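Local coordinates for spindle assembly checkpoint serine/threonine-protein kinase BUB1 (Saccharomyces cerevisiae, PDB 3ESL) that acts in the mitotic spindle checkpoint, delaying anaphase until chromosomes are bioriented, here represented by its all-helical, TPR-like N-terminal domain, at residues A[98-101]-A[102-105]. Sequence-based numbering, arbitrary orientation.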
ATOM      1  N   SER A  98       7.144   6.742  -2.445  1.00 21.15           N
ATOM      2  CA  SER A  98       6.602   5.386  -2.721  1.00 21.01           C
ATOM      3  C   SER A  98       7.479   4.294  -2.115  1.00 20.13           C
ATOM      4  O   SER A  98       6.987   3.430  -1.374  1.00 19.62           O
ATOM      5  CB  SER A  98       6.416   5.133  -4.230  1.00 19.83           C
ATOM      6  OG  SER A  98       5.383   5.953  -4.756  1.00 20.97           O
ATOM      7  N   GLU A  99       8.775   4.334  -2.421  1.00 18.02           N
ATOM      8  CA  GLU A  99       9.697   3.336  -1.902  1.00 20.79           C
ATOM      9  C   GLU A  99       9.752   3.390  -0.367  1.00 20.08           C
ATOM     10  O   GLU A  99       9.777   2.353   0.294  1.00 20.63           O
ATOM     11  CB  GLU A  99      11.103   3.498  -2.494  1.00 21.17           C
ATOM     12  CG  GLU A  99      12.007   2.361  -2.079  1.00 23.39           C
ATOM     13  CD  GLU A  99      13.444   2.517  -2.522  1.00 32.30           C
ATOM     14  OE1 GLU A  99      14.024   3.602  -2.319  1.00 31.02           O
ATOM     15  OE2 GLU A  99      13.993   1.529  -3.060  1.00 36.31           O
ATOM     16  N   ASN A 100       9.755   4.600   0.189  1.00 20.33           N
ATOM     17  CA  ASN A 100       9.791   4.745   1.641  1.00 19.66           C
ATOM     18  C   ASN A 100       8.556   4.154   2.320  1.00 19.10           C
ATOM     19  O   ASN A 100       8.639   3.638   3.433  1.00 20.46           O
ATOM     20  CB  ASN A 100       9.958   6.205   2.043  1.00 23.28           C
ATOM     21  CG  ASN A 100      11.365   6.712   1.791  1.00 27.63           C
ATOM     22  OD1 ASN A 100      12.281   5.934   1.494  1.00 28.14           O
ATOM     23  ND2 ASN A 100      11.546   8.024   1.908  1.00 31.21           N
ATOM     24  N   THR A 101       7.420   4.241   1.638  1.00 19.01           N
ATOM     25  CA  THR A 101       6.193   3.624   2.144  1.00 19.02           C
ATOM     26  C   THR A 101       6.350   2.105   2.165  1.00 18.73           C
ATOM     27  O   THR A 101       6.072   1.478   3.191  1.00 17.19           O
ATOM     28  CB  THR A 101       4.948   4.081   1.356  1.00 18.29           C
ATOM     29  OG1 THR A 101       4.881   5.513   1.370  1.00 21.23           O
ATOM     30  CG2 THR A 101       3.661   3.531   2.000  1.00 20.70           C
ATOM     31  N   PHE A 102       6.836   1.509   1.066  1.00 18.84           N
ATOM     32  CA  PHE A 102       7.062   0.062   1.066  1.00 19.59           C
ATOM     33  C   PHE A 102       8.072  -0.363   2.140  1.00 19.45           C
ATOM     34  O   PHE A 102       7.897  -1.388   2.799  1.00 18.75           O
ATOM     35  CB  PHE A 102       7.542  -0.430  -0.296  1.00 19.79           C
ATOM     36  CG  PHE A 102       6.449  -0.588  -1.318  1.00 21.44           C
ATOM     37  CD1 PHE A 102       5.533  -1.633  -1.224  1.00 20.88           C
ATOM     38  CD2 PHE A 102       6.392   0.267  -2.424  1.00 19.72           C
ATOM     39  CE1 PHE A 102       4.528  -1.796  -2.204  1.00 21.28           C
ATOM     40  CE2 PHE A 102       5.406   0.126  -3.397  1.00 19.19           C
ATOM     41  CZ  PHE A 102       4.466  -0.919  -3.284  1.00 21.05           C
ATOM     42  N   LYS A 103       9.135   0.424   2.300  1.00 20.27           N
ATOM     43  CA  LYS A 103      10.153   0.161   3.316  1.00 20.70           C
ATOM     44  C   LYS A 103       9.614   0.225   4.753  1.00 19.10           C
ATOM     45  O   LYS A 103      10.004  -0.579   5.615  1.00 21.60           O
ATOM     46  CB  LYS A 103      11.323   1.140   3.146  1.00 22.42           C
ATOM     47  CG  LYS A 103      12.151   0.842   1.918  1.00 21.73           C
ATOM     48  CD  LYS A 103      13.116   1.978   1.618  1.00 29.90           C
ATOM     49  CE  LYS A 103      14.031   2.227   2.803  1.00 33.07           C
ATOM     50  NZ  LYS A 103      15.329   2.858   2.397  1.00 38.25           N
ATOM     51  N   TYR A 104       8.724   1.180   4.998  1.00 19.91           N
ATOM     52  CA  TYR A 104       8.080   1.344   6.297  1.00 19.99           C
ATOM     53  C   TYR A 104       7.188   0.142   6.615  1.00 20.60           C
ATOM     54  O   TYR A 104       7.255  -0.437   7.703  1.00 22.47           O
ATOM     55  CB  TYR A 104       7.264   2.627   6.270  1.00 21.42           C
ATOM     56  CG  TYR A 104       6.463   2.933   7.511  1.00 22.67           C
ATOM     57  CD1 TYR A 104       7.051   3.582   8.602  1.00 26.66           C
ATOM     58  CD2 TYR A 104       5.105   2.620   7.578  1.00 22.19           C
ATOM     59  CE1 TYR A 104       6.305   3.896   9.736  1.00 27.20           C
ATOM     60  CE2 TYR A 104       4.350   2.929   8.706  1.00 25.86           C
ATOM     61  CZ  TYR A 104       4.961   3.569   9.779  1.00 27.31           C
ATOM     62  OH  TYR A 104       4.227   3.885  10.901  1.00 28.88           O
ATOM     63  N   MET A 105       6.350  -0.228   5.650  1.00 20.79           N
ATOM     64  CA  MET A 105       5.577  -1.466   5.738  1.00 19.83           C
ATOM     65  C   MET A 105       6.472  -2.688   6.035  1.00 20.56           C
ATOM     66  O   MET A 105       6.175  -3.479   6.929  1.00 21.53           O
ATOM     67  CB  MET A 105       4.819  -1.677   4.431  1.00 18.54           C
ATOM     68  CG  MET A 105       3.770  -0.594   4.149  1.00 17.19           C
ATOM     69  SD  MET A 105       3.296  -0.650   2.397  1.00 19.55           S
ATOM     70  CE  MET A 105       2.357  -2.166   2.372  1.00 19.93           C
TER
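Lys103 leans outward and back toward Glu99, one turn earlier, and the two side chains cross at a slant: CD of Lys103 comes to 3.9 Å from CG of Glu99 and passes at 4.0 Å from OD1 of Asn100, whose side chain runs alongside it. The lysine sets off with CG beside its own backbone N (chi1 -71°), which lays CG 3.2 Å from O of Glu99, and a bend at chi3 (58°) then turns the amine aside. The two charges stop short of pairing, OE1 of Glu99 standing 4.9 Å from NZ of Lys103. Each meets Arg185 instead: Glu99 through a salt bridge to the guanidinium, Lys103 through a hydrogen bond to the backbone O. On another face of the helix, CG of Met105 sits 3.2 Å from O of Thr101, and its SD comes to 4.2 Å from CG2 of the threonine. The Phe102 ring leans back obliquely, CD2 lying 3.4 Å from O of Ser98. Beneath these side chains run four successive i-to-i+4 backbone bonds, the straightest from N of Met105 to O of Thr101 (178°). Thr101 OG1 and Ser98 OG likewise bond to carbonyls one turn earlier, those of Glu97 and Asn94. Phe102 stacks on Phe121 and packs on Leu124; an alanine here would probably leave a gap against helix 115-127 and the Phe121 ring without its mate. Helix 95-108, part of the Mad3/BUB1 homology region, packs against three other helices: Thr101 and Met105 share Trp83 of helix 77-90, Phe102 lies against helix 115-127, and Thr101 and Tyr104 meet helix 193-200.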